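Local coordinates for beta-N-acetylglucosaminidase-like protein Glycoside hydrolase family 20 (Flavobacterium johnsoniae, PDB 6YHH) that probably hydrolyses terminal N-acetylglucosamine residues from chitin-derived oligosaccharides, as a family 20 beta-N-acetylhexosaminidase of a bacterial chitin-degrading system, at residues I294-F299 with A353-K358; N515-Q520 with V604-N609; A569-V574 with Y665-K670. One frame throughout, in Å; residues are numbered along the deposited sequence.

Contact 1: residues I294-F299 with A353-K358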
ATOM      1  N   ILE A 294     -37.543  -8.672   3.281  1.00 11.33           N
ATOM      2  CA  ILE A 294     -36.340  -7.900   3.400  1.00 12.22           C
ATOM      3  C   ILE A 294     -35.274  -8.445   2.433  1.00 11.66           C
ATOM      4  O   ILE A 294     -34.590  -7.693   1.748  1.00 12.12           O
ATOM      5  CB  ILE A 294     -35.811  -7.916   4.852  1.00 13.16           C
ATOM      6  CG1 ILE A 294     -36.767  -6.987   5.687  1.00 14.84           C
ATOM      7  CG2 ILE A 294     -34.414  -7.348   4.907  1.00 13.46           C
ATOM      8  CD1 ILE A 294     -36.586  -7.133   7.146  1.00 18.92           C
ATOM      9  N   LEU A 295     -35.115  -9.768   2.392  1.00 11.18           N
ATOM     10  CA  LEU A 295     -34.155 -10.346   1.473  1.00 11.26           C
ATOM     11  C   LEU A 295     -34.479 -10.016  -0.007  1.00 12.30           C
ATOM     12  O   LEU A 295     -33.611  -9.679  -0.777  1.00 11.12           O
ATOM     13  CB  LEU A 295     -33.985 -11.852   1.677  1.00 11.78           C
ATOM     14  CG  LEU A 295     -33.316 -12.258   3.019  1.00 11.98           C
ATOM     15  CD1 LEU A 295     -33.372 -13.732   3.321  1.00 13.32           C
ATOM     16  CD2 LEU A 295     -31.893 -11.765   2.950  1.00 13.55           C
ATOM     17  N   SER A 296     -35.769 -10.086  -0.381  0.50 11.52           N
ATOM     18  CA  SER A 296     -36.139  -9.781  -1.754  0.50 11.84           C
ATOM     19  C   SER A 296     -35.769  -8.319  -2.082  0.50 11.55           C
ATOM     20  O   SER A 296     -35.266  -8.041  -3.166  0.50 12.30           O
ATOM     21  CB  SER A 296     -37.639 -10.070  -1.971  0.50 11.81           C
ATOM     22  OG  SER A 296     -38.074  -9.765  -3.291  0.50 11.19           O
ATOM     23  N   GLU A 297     -36.012  -7.410  -1.150  1.00 11.64           N
ATOM     24  CA  GLU A 297     -35.635  -6.005  -1.320  1.00 12.07           C
ATOM     25  C   GLU A 297     -34.131  -5.777  -1.432  1.00 12.51           C
ATOM     26  O   GLU A 297     -33.672  -4.940  -2.209  1.00 12.70           O
ATOM     27  CB  GLU A 297     -36.205  -5.235  -0.179  1.00 14.36           C
ATOM     28  CG  GLU A 297     -37.724  -5.080  -0.203  1.00 14.92           C
ATOM     29  CD  GLU A 297     -38.287  -4.364   0.996  1.00 19.25           C
ATOM     30  OE1 GLU A 297     -37.518  -3.880   1.864  1.00 20.27           O
ATOM     31  OE2 GLU A 297     -39.540  -4.268   1.123  1.00 20.77           O
ATOM     32  N   LEU A 298     -33.409  -6.488  -0.607  1.00 10.96           N
ATOM     33  CA  LEU A 298     -31.938  -6.502  -0.712  1.00 13.08           C
ATOM     34  C   LEU A 298     -31.412  -6.988  -2.008  1.00 12.47           C
ATOM     35  O   LEU A 298     -30.531  -6.358  -2.568  1.00 13.23           O
ATOM     36  CB  LEU A 298     -31.326  -7.264   0.457  1.00 12.91           C
ATOM     37  CG  LEU A 298     -31.489  -6.470   1.744  1.00 12.87           C
ATOM     38  CD1 LEU A 298     -31.093  -7.359   2.888  1.00 13.33           C
ATOM     39  CD2 LEU A 298     -30.617  -5.227   1.791  1.00 13.89           C
ATOM     40  N   PHE A 299     -31.942  -8.080  -2.545  1.00 10.61           N
ATOM     41  CA  PHE A 299     -31.535  -8.527  -3.868  1.00 11.21           C
ATOM     42  C   PHE A 299     -31.933  -7.505  -4.920  1.00 12.75           C
ATOM     43  O   PHE A 299     -31.215  -7.254  -5.845  1.00 12.33           O
ATOM     44  CB  PHE A 299     -32.137  -9.886  -4.192  1.00 12.02           C
ATOM     45  CG  PHE A 299     -31.641 -11.000  -3.326  1.00 11.72           C
ATOM     46  CD1 PHE A 299     -30.288 -11.168  -3.070  1.00 13.70           C
ATOM     47  CD2 PHE A 299     -32.539 -11.918  -2.770  1.00 12.29           C
ATOM     48  CE1 PHE A 299     -29.839 -12.180  -2.257  1.00 13.95           C
ATOM     49  CE2 PHE A 299     -32.092 -12.948  -1.941  1.00 13.50           C
ATOM     50  CZ  PHE A 299     -30.744 -13.080  -1.668  1.00 14.03           C
ATOM     51  N   ALA A 353     -34.371 -18.557  -4.547  1.00 10.73           N
ATOM     52  CA  ALA A 353     -34.023 -18.952  -5.941  1.00 11.49           C
ATOM     53  C   ALA A 353     -34.822 -18.139  -6.994  1.00 11.06           C
ATOM     54  O   ALA A 353     -34.206 -17.563  -7.910  1.00 10.90           O
ATOM     55  CB  ALA A 353     -34.188 -20.430  -6.149  1.00 12.25           C
ATOM     56  N   PRO A 354     -36.113 -17.959  -6.794  1.00 11.32           N
ATOM     57  CA  PRO A 354     -36.834 -17.102  -7.793  1.00 11.15           C
ATOM     58  C   PRO A 354     -36.518 -15.627  -7.698  1.00 11.43           C
ATOM     59  O   PRO A 354     -36.609 -14.934  -8.667  1.00 11.92           O
ATOM     60  CB  PRO A 354     -38.333 -17.319  -7.468  1.00 12.42           C
ATOM     61  CG  PRO A 354     -38.402 -18.148  -6.300  1.00 14.61           C
ATOM     62  CD  PRO A 354     -37.048 -18.620  -5.872  1.00 11.87           C
ATOM     63  N   MET A 355     -36.197 -15.130  -6.506  1.00 11.13           N
ATOM     64  CA  MET A 355     -35.723 -13.745  -6.337  1.00 11.91           C
ATOM     65  C   MET A 355     -34.461 -13.523  -7.129  1.00 11.85           C
ATOM     66  O   MET A 355     -34.391 -12.554  -7.864  1.00 11.88           O
ATOM     67  CB  MET A 355     -35.458 -13.497  -4.861  1.00 11.29           C
ATOM     68  CG  MET A 355     -36.622 -13.797  -3.927  1.00 12.59           C
ATOM     69  SD  MET A 355     -36.065 -13.443  -2.232  1.00 13.63           S
ATOM     70  CE  MET A 355     -37.466 -14.016  -1.272  1.00 15.88           C
ATOM     71  N   LEU A 356     -33.502 -14.454  -7.036  1.00 11.36           N
ATOM     72  CA  LEU A 356     -32.291 -14.337  -7.808  1.00 12.08           C
ATOM     73  C   LEU A 356     -32.588 -14.471  -9.284  1.00 11.87           C
ATOM     74  O   LEU A 356     -32.019 -13.724 -10.081  1.00 11.41           O
ATOM     75  CB  LEU A 356     -31.228 -15.353  -7.346  1.00 12.31           C
ATOM     76  CG  LEU A 356     -30.767 -15.143  -5.912  1.00 14.48           C
ATOM     77  CD1 LEU A 356     -29.737 -16.219  -5.506  1.00 15.71           C
ATOM     78  CD2 LEU A 356     -30.229 -13.767  -5.686  1.00 16.38           C
ATOM     79  N   LYS A 357     -33.484 -15.409  -9.645  1.00 11.16           N
ATOM     80  CA  LYS A 357     -33.712 -15.626 -11.083  1.00 11.85           C
ATOM     81  C   LYS A 357     -34.388 -14.394 -11.720  1.00 13.44           C
ATOM     82  O   LYS A 357     -34.200 -14.089 -12.905  1.00 12.28           O
ATOM     83  CB  LYS A 357     -34.579 -16.836 -11.275  1.00 13.52           C
ATOM     84  CG  LYS A 357     -34.619 -17.316 -12.746  1.00 16.11           C
ATOM     85  CD  LYS A 357     -35.164 -18.681 -12.945  1.00 20.11           C
ATOM     86  CE  LYS A 357     -34.880 -19.122 -14.364  1.00 20.65           C
ATOM     87  NZ  LYS A 357     -35.474 -20.477 -14.421  1.00 25.32           N
ATOM     88  N   LYS A 358     -35.157 -13.666 -10.939  1.00 13.19           N
ATOM     89  CA  LYS A 358     -35.835 -12.461 -11.391  1.00 14.74           C
ATOM     90  C   LYS A 358     -34.772 -11.417 -11.843  1.00 15.85           C
ATOM     91  O   LYS A 358     -35.009 -10.624 -12.766  1.00 15.67           O
ATOM     92  CB  LYS A 358     -36.582 -11.848 -10.240  1.00 16.10           C
ATOM     93  CG  LYS A 358     -37.447 -10.669 -10.606  1.00 19.67           C
ATOM     94  CD  LYS A 358     -38.163 -10.102  -9.387  1.00 18.98           C
ATOM     95  CE  LYS A 358     -37.290  -9.155  -8.630  1.00 20.04           C
ATOM     96  NZ  LYS A 358     -37.962  -8.462  -7.479  1.00 19.24           N
TER
HETATM   97  O   HOH W   1     -38.173 -10.818  -5.715  1.00 18.92           O

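Contact 2: residues N515-Q520 with V604-N609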
ATOM      1  N   ASN A 515       8.548  -2.548  13.790  1.00  7.98           N
ATOM      2  CA  ASN A 515       7.711  -2.318  14.965  1.00  8.01           C
ATOM      3  C   ASN A 515       8.211  -3.195  16.143  1.00  7.90           C
ATOM      4  O   ASN A 515       8.364  -2.720  17.263  1.00  8.16           O
ATOM      5  CB  ASN A 515       6.256  -2.649  14.625  1.00  8.20           C
ATOM      6  CG  ASN A 515       5.376  -2.445  15.833  1.00  8.86           C
ATOM      7  OD1 ASN A 515       5.330  -1.340  16.377  1.00 10.07           O
ATOM      8  ND2 ASN A 515       4.665  -3.517  16.256  1.00  7.73           N
ATOM      9  N   ILE A 516       8.412  -4.466  15.883  1.00  7.89           N
ATOM     10  CA  ILE A 516       8.831  -5.381  16.904  1.00  8.96           C
ATOM     11  C   ILE A 516      10.218  -4.991  17.513  1.00  8.51           C
ATOM     12  O   ILE A 516      10.376  -5.048  18.746  1.00  8.39           O
ATOM     13  CB  ILE A 516       8.882  -6.818  16.358  1.00 10.09           C
ATOM     14  CG1 ILE A 516       7.478  -7.272  16.091  1.00 10.60           C
ATOM     15  CG2 ILE A 516       9.628  -7.779  17.244  1.00 11.83           C
ATOM     16  CD1 ILE A 516       7.526  -8.583  15.262  1.00 11.44           C
ATOM     17  N   ALA A 517      11.125  -4.588  16.616  1.00  8.40           N
ATOM     18  CA  ALA A 517      12.490  -4.247  16.998  1.00  8.54           C
ATOM     19  C   ALA A 517      12.618  -2.817  17.492  1.00  8.13           C
ATOM     20  O   ALA A 517      13.716  -2.404  17.752  1.00  8.73           O
ATOM     21  CB  ALA A 517      13.425  -4.488  15.814  1.00  9.47           C
ATOM     22  N   ASN A 518      11.550  -2.021  17.569  1.00  8.46           N
ATOM     23  CA  ASN A 518      11.688  -0.640  17.936  1.00  9.38           C
ATOM     24  C   ASN A 518      12.652   0.072  17.003  1.00  9.26           C
ATOM     25  O   ASN A 518      13.446   0.937  17.422  1.00 10.65           O
ATOM     26  CB  ASN A 518      12.136  -0.459  19.391  1.00  9.68           C
ATOM     27  CG  ASN A 518      11.864   0.911  19.927  1.00 12.43           C
ATOM     28  OD1 ASN A 518      11.085   1.708  19.373  1.00 14.18           O
ATOM     29  ND2 ASN A 518      12.533   1.233  21.029  1.00 12.82           N
ATOM     30  N   ASN A 519      12.584  -0.265  15.722  1.00  8.57           N
ATOM     31  CA  ASN A 519      13.348   0.394  14.626  1.00  9.71           C
ATOM     32  C   ASN A 519      14.825   0.251  14.767  1.00 10.98           C
ATOM     33  O   ASN A 519      15.575   1.040  14.190  1.00 11.59           O
ATOM     34  CB  ASN A 519      12.975   1.881  14.473  1.00  9.78           C
ATOM     35  CG  ASN A 519      13.336   2.464  13.130  1.00 10.67           C
ATOM     36  OD1 ASN A 519      13.315   1.800  12.097  1.00 13.65           O
ATOM     37  ND2 ASN A 519      13.707   3.733  13.144  1.00 10.94           N
ATOM     38  N   GLN A 520      15.261  -0.759  15.507  1.00  9.29           N
ATOM     39  CA  GLN A 520      16.648  -1.186  15.492  1.00 10.01           C
ATOM     40  C   GLN A 520      16.890  -2.060  14.274  1.00 10.37           C
ATOM     41  O   GLN A 520      15.983  -2.256  13.428  1.00 11.19           O
ATOM     42  CB  GLN A 520      16.955  -1.948  16.798  1.00  9.78           C
ATOM     43  CG  GLN A 520      16.725  -1.138  18.087  1.00  9.72           C
ATOM     44  CD  GLN A 520      16.846  -2.021  19.325  1.00 12.21           C
ATOM     45  OE1 GLN A 520      15.901  -2.704  19.756  1.00 11.54           O
ATOM     46  NE2 GLN A 520      18.054  -2.108  19.822  1.00 10.93           N
ATOM     47  N   VAL A 604      18.630 -11.131  21.772  1.00  8.69           N
ATOM     48  CA  VAL A 604      18.888 -10.687  23.166  1.00  9.33           C
ATOM     49  C   VAL A 604      19.409  -9.235  23.192  1.00  9.51           C
ATOM     50  O   VAL A 604      18.913  -8.387  23.991  1.00 10.30           O
ATOM     51  CB  VAL A 604      19.810 -11.683  23.891  1.00 10.17           C
ATOM     52  CG1 VAL A 604      20.294 -11.122  25.211  1.00 11.06           C
ATOM     53  CG2 VAL A 604      19.064 -13.014  24.125  1.00 10.16           C
ATOM     54  N   GLU A 605      20.281  -8.903  22.284  1.00 10.30           N
ATOM     55  CA  GLU A 605      20.815  -7.524  22.160  1.00 11.24           C
ATOM     56  C   GLU A 605      19.627  -6.600  21.876  1.00 10.89           C
ATOM     57  O   GLU A 605      19.472  -5.542  22.543  1.00 10.94           O
ATOM     58  CB  GLU A 605      21.794  -7.368  21.023  1.00 14.98           C
ATOM     59  CG  GLU A 605      23.099  -8.070  21.143  1.00 19.00           C
ATOM     60  CD  GLU A 605      23.998  -7.505  20.023  1.00 24.12           C
ATOM     61  OE1 GLU A 605      24.537  -6.411  20.175  1.00 29.69           O
ATOM     62  OE2 GLU A 605      24.090  -8.096  18.961  1.00 31.08           O
ATOM     63  N   LEU A 606      18.788  -6.945  20.885  1.00 10.64           N
ATOM     64  CA  LEU A 606      17.635  -6.073  20.568  1.00 11.17           C
ATOM     65  C   LEU A 606      16.708  -5.845  21.687  1.00 10.19           C
ATOM     66  O   LEU A 606      16.134  -4.735  21.871  1.00  9.67           O
ATOM     67  CB  LEU A 606      16.805  -6.627  19.400  1.00 13.69           C
ATOM     68  CG  LEU A 606      17.447  -6.680  18.020  1.00 16.88           C
ATOM     69  CD1 LEU A 606      16.513  -7.347  17.049  1.00 18.80           C
ATOM     70  CD2 LEU A 606      17.927  -5.330  17.556  1.00 17.75           C
ATOM     71  N   SER A 607      16.460  -6.935  22.471  1.00  9.26           N
ATOM     72  CA  SER A 607      15.487  -6.890  23.529  1.00  8.83           C
ATOM     73  C   SER A 607      15.695  -5.851  24.632  1.00 10.03           C
ATOM     74  O   SER A 607      14.702  -5.406  25.249  1.00 10.32           O
ATOM     75  CB  SER A 607      15.314  -8.261  24.141  1.00  9.48           C
ATOM     76  OG  SER A 607      16.382  -8.531  25.051  1.00  9.02           O
ATOM     77  N   ALA A 608      16.954  -5.327  24.767  1.00  9.78           N
ATOM     78  CA  ALA A 608      17.233  -4.297  25.748  1.00 10.80           C
ATOM     79  C   ALA A 608      16.384  -3.067  25.545  1.00 10.92           C
ATOM     80  O   ALA A 608      16.073  -2.364  26.505  1.00 10.28           O
ATOM     81  CB  ALA A 608      18.717  -3.976  25.681  1.00 11.34           C
ATOM     82  N   ASN A 609      16.007  -2.819  24.290  1.00 10.67           N
ATOM     83  CA  ASN A 609      15.184  -1.644  23.947  1.00 11.82           C
ATOM     84  C   ASN A 609      13.963  -2.010  23.085  1.00 10.71           C
ATOM     85  O   ASN A 609      13.540  -1.201  22.249  1.00 10.55           O
ATOM     86  CB  ASN A 609      16.043  -0.603  23.240  1.00 13.40           C
ATOM     87  CG  ASN A 609      15.344   0.785  23.106  1.00 15.71           C
ATOM     88  OD1 ASN A 609      14.530   1.208  23.951  1.00 18.08           O
ATOM     89  ND2 ASN A 609      15.734   1.523  22.049  1.00 19.78           N
TER

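Contact 3: residues A569-V574 with Y665-K670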
ATOM      1  N   ALA A 569      15.438 -25.352   4.105  1.00 12.32           N
ATOM      2  CA  ALA A 569      16.856 -25.613   3.839  1.00 12.29           C
ATOM      3  C   ALA A 569      17.529 -26.507   4.815  1.00 12.83           C
ATOM      4  O   ALA A 569      18.352 -27.336   4.449  1.00 12.58           O
ATOM      5  CB  ALA A 569      17.620 -24.317   3.628  1.00 13.08           C
ATOM      6  N   PHE A 570      17.204 -26.329   6.070  1.00 12.60           N
ATOM      7  CA  PHE A 570      17.685 -27.179   7.135  1.00 12.03           C
ATOM      8  C   PHE A 570      17.254 -28.592   6.945  1.00 12.15           C
ATOM      9  O   PHE A 570      18.040 -29.583   7.026  1.00 13.78           O
ATOM     10  CB  PHE A 570      17.222 -26.651   8.497  1.00 10.81           C
ATOM     11  CG  PHE A 570      17.791 -27.427   9.650  1.00 10.83           C
ATOM     12  CD1 PHE A 570      19.174 -27.454   9.910  1.00 10.99           C
ATOM     13  CD2 PHE A 570      16.965 -28.150  10.532  1.00 11.48           C
ATOM     14  CE1 PHE A 570      19.657 -28.144  11.034  1.00 10.74           C
ATOM     15  CE2 PHE A 570      17.448 -28.842  11.604  1.00 11.98           C
ATOM     16  CZ  PHE A 570      18.852 -28.867  11.835  1.00 11.39           C
ATOM     17  N   ASP A 571      15.957 -28.753   6.642  1.00 11.81           N
ATOM     18  CA  ASP A 571      15.426 -30.074   6.475  1.00 12.90           C
ATOM     19  C   ASP A 571      16.219 -30.846   5.388  1.00 12.25           C
ATOM     20  O   ASP A 571      16.491 -32.056   5.586  1.00 14.19           O
ATOM     21  CB  ASP A 571      13.978 -29.969   5.975  1.00 12.87           C
ATOM     22  CG  ASP A 571      12.968 -29.561   7.077  1.00 14.12           C
ATOM     23  OD1 ASP A 571      13.260 -29.631   8.265  1.00 12.36           O
ATOM     24  OD2 ASP A 571      11.842 -29.199   6.658  1.00 16.21           O
ATOM     25  N   GLU A 572      16.508 -30.155   4.306  1.00 13.18           N
ATOM     26  CA  GLU A 572      17.247 -30.706   3.138  1.00 14.51           C
ATOM     27  C   GLU A 572      18.647 -31.064   3.602  1.00 15.41           C
ATOM     28  O   GLU A 572      19.147 -32.194   3.325  1.00 16.88           O
ATOM     29  CB  GLU A 572      17.294 -29.711   1.987  1.00 18.15           C
ATOM     30  CG  GLU A 572      18.187 -30.142   0.789  1.00 22.52           C
ATOM     31  CD  GLU A 572      17.670 -31.404   0.076  1.00 30.57           C
ATOM     32  OE1 GLU A 572      16.502 -31.869   0.366  1.00 28.89           O
ATOM     33  OE2 GLU A 572      18.465 -31.959  -0.771  1.00 33.13           O
ATOM     34  N   ALA A 573      19.299 -30.159   4.317  1.00 14.10           N
ATOM     35  CA  ALA A 573      20.651 -30.432   4.785  1.00 14.41           C
ATOM     36  C   ALA A 573      20.676 -31.628   5.731  1.00 15.99           C
ATOM     37  O   ALA A 573      21.608 -32.486   5.669  1.00 15.08           O
ATOM     38  CB  ALA A 573      21.239 -29.192   5.444  1.00 14.77           C
ATOM     39  N   VAL A 574      19.705 -31.725   6.646  1.00 14.50           N
ATOM     40  CA  VAL A 574      19.646 -32.865   7.567  1.00 14.72           C
ATOM     41  C   VAL A 574      19.424 -34.220   6.837  1.00 15.43           C
ATOM     42  O   VAL A 574      20.071 -35.248   7.129  1.00 15.83           O
ATOM     43  CB  VAL A 574      18.609 -32.642   8.665  1.00 14.07           C
ATOM     44  CG1 VAL A 574      18.285 -33.938   9.436  1.00 15.10           C
ATOM     45  CG2 VAL A 574      19.151 -31.563   9.592  1.00 14.77           C
ATOM     46  N   TYR A 665      11.902 -28.272  14.182  1.00 10.89           N
ATOM     47  CA  TYR A 665      11.814 -29.282  15.194  1.00 12.75           C
ATOM     48  C   TYR A 665      11.884 -30.738  14.708  1.00 13.10           C
ATOM     49  O   TYR A 665      12.722 -31.561  15.246  1.00 15.02           O
ATOM     50  CB  TYR A 665      10.564 -29.099  16.071  1.00 13.04           C
ATOM     51  CG  TYR A 665      10.288 -30.308  16.866  1.00 13.96           C
ATOM     52  CD1 TYR A 665      11.070 -30.598  17.980  1.00 14.84           C
ATOM     53  CD2 TYR A 665       9.273 -31.178  16.490  1.00 17.46           C
ATOM     54  CE1 TYR A 665      10.834 -31.742  18.705  1.00 16.80           C
ATOM     55  CE2 TYR A 665       8.999 -32.307  17.224  1.00 19.06           C
ATOM     56  CZ  TYR A 665       9.775 -32.573  18.333  1.00 18.80           C
ATOM     57  OH  TYR A 665       9.533 -33.745  19.092  1.00 26.18           O
ATOM     58  N   GLU A 666      11.102 -31.049  13.669  1.00 13.68           N
ATOM     59  CA  GLU A 666      11.080 -32.456  13.169  1.00 14.53           C
ATOM     60  C   GLU A 666      12.479 -32.930  12.734  1.00 14.73           C
ATOM     61  O   GLU A 666      12.858 -34.046  13.058  1.00 14.78           O
ATOM     62  CB  GLU A 666      10.085 -32.674  12.071  1.00 16.81           C
ATOM     63  CG  GLU A 666       8.631 -32.512  12.546  1.00 17.98           C
ATOM     64  CD  GLU A 666       8.143 -33.576  13.564  1.00 22.78           C
ATOM     65  OE1 GLU A 666       8.750 -34.684  13.734  1.00 23.02           O
ATOM     66  OE2 GLU A 666       7.115 -33.302  14.245  1.00 27.54           O
ATOM     67  N   SER A 667      13.215 -32.052  12.075  1.00 13.11           N
ATOM     68  CA  SER A 667      14.578 -32.335  11.648  1.00 12.57           C
ATOM     69  C   SER A 667      15.580 -32.400  12.763  1.00 13.69           C
ATOM     70  O   SER A 667      16.531 -33.232  12.711  1.00 13.55           O
ATOM     71  CB  SER A 667      14.974 -31.338  10.585  1.00 13.59           C
ATOM     72  OG  SER A 667      14.368 -31.688   9.336  1.00 14.77           O
ATOM     73  N   LEU A 668      15.386 -31.601  13.822  1.00 12.99           N
ATOM     74  CA  LEU A 668      16.201 -31.734  14.995  1.00 14.58           C
ATOM     75  C   LEU A 668      16.016 -33.151  15.567  1.00 16.33           C
ATOM     76  O   LEU A 668      17.021 -33.781  15.999  1.00 16.82           O
ATOM     77  CB  LEU A 668      15.826 -30.707  16.065  1.00 14.96           C
ATOM     78  CG  LEU A 668      16.079 -29.246  15.690  1.00 14.53           C
ATOM     79  CD1 LEU A 668      15.497 -28.416  16.791  1.00 14.56           C
ATOM     80  CD2 LEU A 668      17.560 -28.944  15.553  1.00 15.74           C
ATOM     81  N   LYS A 669      14.764 -33.583  15.653  1.00 16.20           N
ATOM     82  CA  LYS A 669      14.411 -34.896  16.231  1.00 17.90           C
ATOM     83  C   LYS A 669      15.072 -36.002  15.367  1.00 20.36           C
ATOM     84  O   LYS A 669      15.654 -36.956  15.945  1.00 19.52           O
ATOM     85  CB  LYS A 669      12.875 -35.094  16.301  1.00 19.22           C
ATOM     86  N   LYS A 670      15.039 -35.846  14.048  1.00 17.00           N
ATOM     87  CA  LYS A 670      15.629 -36.856  13.133  1.00 19.39           C
ATOM     88  C   LYS A 670      17.117 -36.975  13.343  1.00 20.93           C
ATOM     89  O   LYS A 670      17.700 -38.085  13.210  1.00 21.06           O
ATOM     90  CB  LYS A 670      15.365 -36.499  11.670  1.00 19.40           C
ATOM     91  CG  LYS A 670      13.971 -36.795  11.119  1.00 24.26           C
ATOM     92  CD  LYS A 670      13.706 -36.274   9.717  1.00 24.56           C
ATOM     93  CE  LYS A 670      14.772 -36.730   8.756  1.00 26.35           C
ATOM     94  NZ  LYS A 670      14.487 -36.246   7.383  1.00 25.02           N
TER
HETATM   95  O   HOH W   2      11.808 -29.883  10.624  1.00 11.89           O
HETATM   96  O   HOH W   3      15.037 -33.568   7.438  1.00 18.22           O

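Contact 1: residues I294-F299 with A353-K358
In the TIM-barrel catalytic domain of this family 20 glycosidase, helices 289-302 and 341-358 run nearly parallel, crossing at -21° between the short segments, and a Met-aromatic contact joins them. Met355 carries it. From CB, which lies 3.9 Å from CD2 of Phe299, the chain leaves beside the backbone N and stays extended (chi2 179°), so that SD is delivered to the other helix. There the sulfur sits 3.7 Å from CA of Ser296 and, in the plane of the Phe299 ring, 5.1 Å from that ring's centroid; CE, at the tip, runs on past CB of Ser296. Leu356 adds a CH-pi contact, its CD2 standing over the ring centre 3.7 Å from the centroid of Phe299. Sulfur at the edge and methyl over a face thus fix the ring from two directions, while Phe311 meets it edge-to-face. An alanine at Phe299 would remove the ring and would probably leave Met355 SD and Leu356 CD2 without their shared partner, loosening the helix pair. On the more exposed flank, Lys358 forms a salt bridge with Asp300, and a water links the helices, 2.6 Å from Ser296 OG and accepting from Lys358 NZ at 3.0 Å.

Contact 2: residues N515-Q520 with V604-N609
A Schellman motif closes helix 507-517, and Asn518, the first residue to leave helical phi/psi, turns its side chain to residues 604-609, at the C-terminal part of helix 583-607. With positive phi (56°), Asn518 leaves the helix while its CB points toward 604-609; CG lies anti to the backbone N. ND2 of Asn518 then donates to the backbone O of Asn609 at 2.9 Å. The N-H...O angle is 152°, and the donor stands nearly along the C=O axis, with the acceptor close to the plane of the Asn518 amide. The two asparagine side chains cross obliquely, their amide planes 66° apart.

Asn518 is at the same time a corner residue, with Asn519, of a type I' beta turn running from Ala517 to Gln520, closed by Gln520 N donating to Ala517 O at 3.2 Å. This turn brings Gln520 back alongside 604-609, where its extended chain and the side chain of Leu606 slide past each other in opposite directions. CB of Gln520 packs 3.6 Å from CD2 of Leu606. The other branch of the leucine, CD1, comes to 4.4 Å from CB of Ala517, so the two branches of Leu606 touch both ends of the beta turn, Ala517 and Gln520.

On its own helix, OG of Ser607 donates to O of Val604 at 2.7 Å. The second subunit also reaches this region: its Asn126 packs on Asn518, and its Arg497 donates to OD1 of Asn515.

Contact 3: residues A569-V574 with Y665-K670
Ser667 points from the last helix of the chain toward helix 565-579, and its OG donates a 2.6 Å hydrogen bond to OD1 of Asp571. The hydroxyl meets that oxygen from above the carboxylate plane, 39° out of it. A water supplies a second link, donating to the same OD1 of Asp571 while accepting from the backbone N of Ser667 at 3.0 Å. Another water donates both to O of Asp571 and to OG of Ser667, at 2.8 Å each, and accepts from NZ of Lys670. The serine hydroxyl is therefore gripped as donor and as acceptor, and the shared hydrogen bonds would probably favour a charged Asp571.

The two short segments run close to parallel, 18° apart, their axes 9.4 Å apart at closest approach, in the mainly helical C-terminal part of the chain; Asp571 and Ser667 have the nearest CA atoms across the segments. Beneath the polar bridge lies Phe570, with CE2 3.7 Å from CB of Ser667 and CZ 3.9 Å from CD2 of Leu668. CG2 of Val574, one turn on, lies over a face of that ring. Farther out, Trp596 and Phe592 of helix 583-607 meet Phe570 edge-to-face, and Phe593 of the same helix touches Leu668.

How the contacts relate
Contact 1 closes within the catalytic TIM-barrel domain before the other two open, and lies on the opposite side of the chain's centre from both, its centre 55 Å from that of contact 2 and 56 Å from that of contact 3. Contacts 2 and 3 belong to the helical C-terminal part; their centres are 29 Å apart, with nearest atoms about 17 Å apart. Their segments alternate along the chain, 515-520, 569-574, 604-609, 665-670, so the two closures interlock in sequence. Helix 583-607 ties them together: its end enters contact 2, and its aromatic residues pack behind contact 3. Contact 1 thus joins two catalytic-domain helices, contact 2 lies where the second subunit touches, and contact 3 packs the chain's last helix.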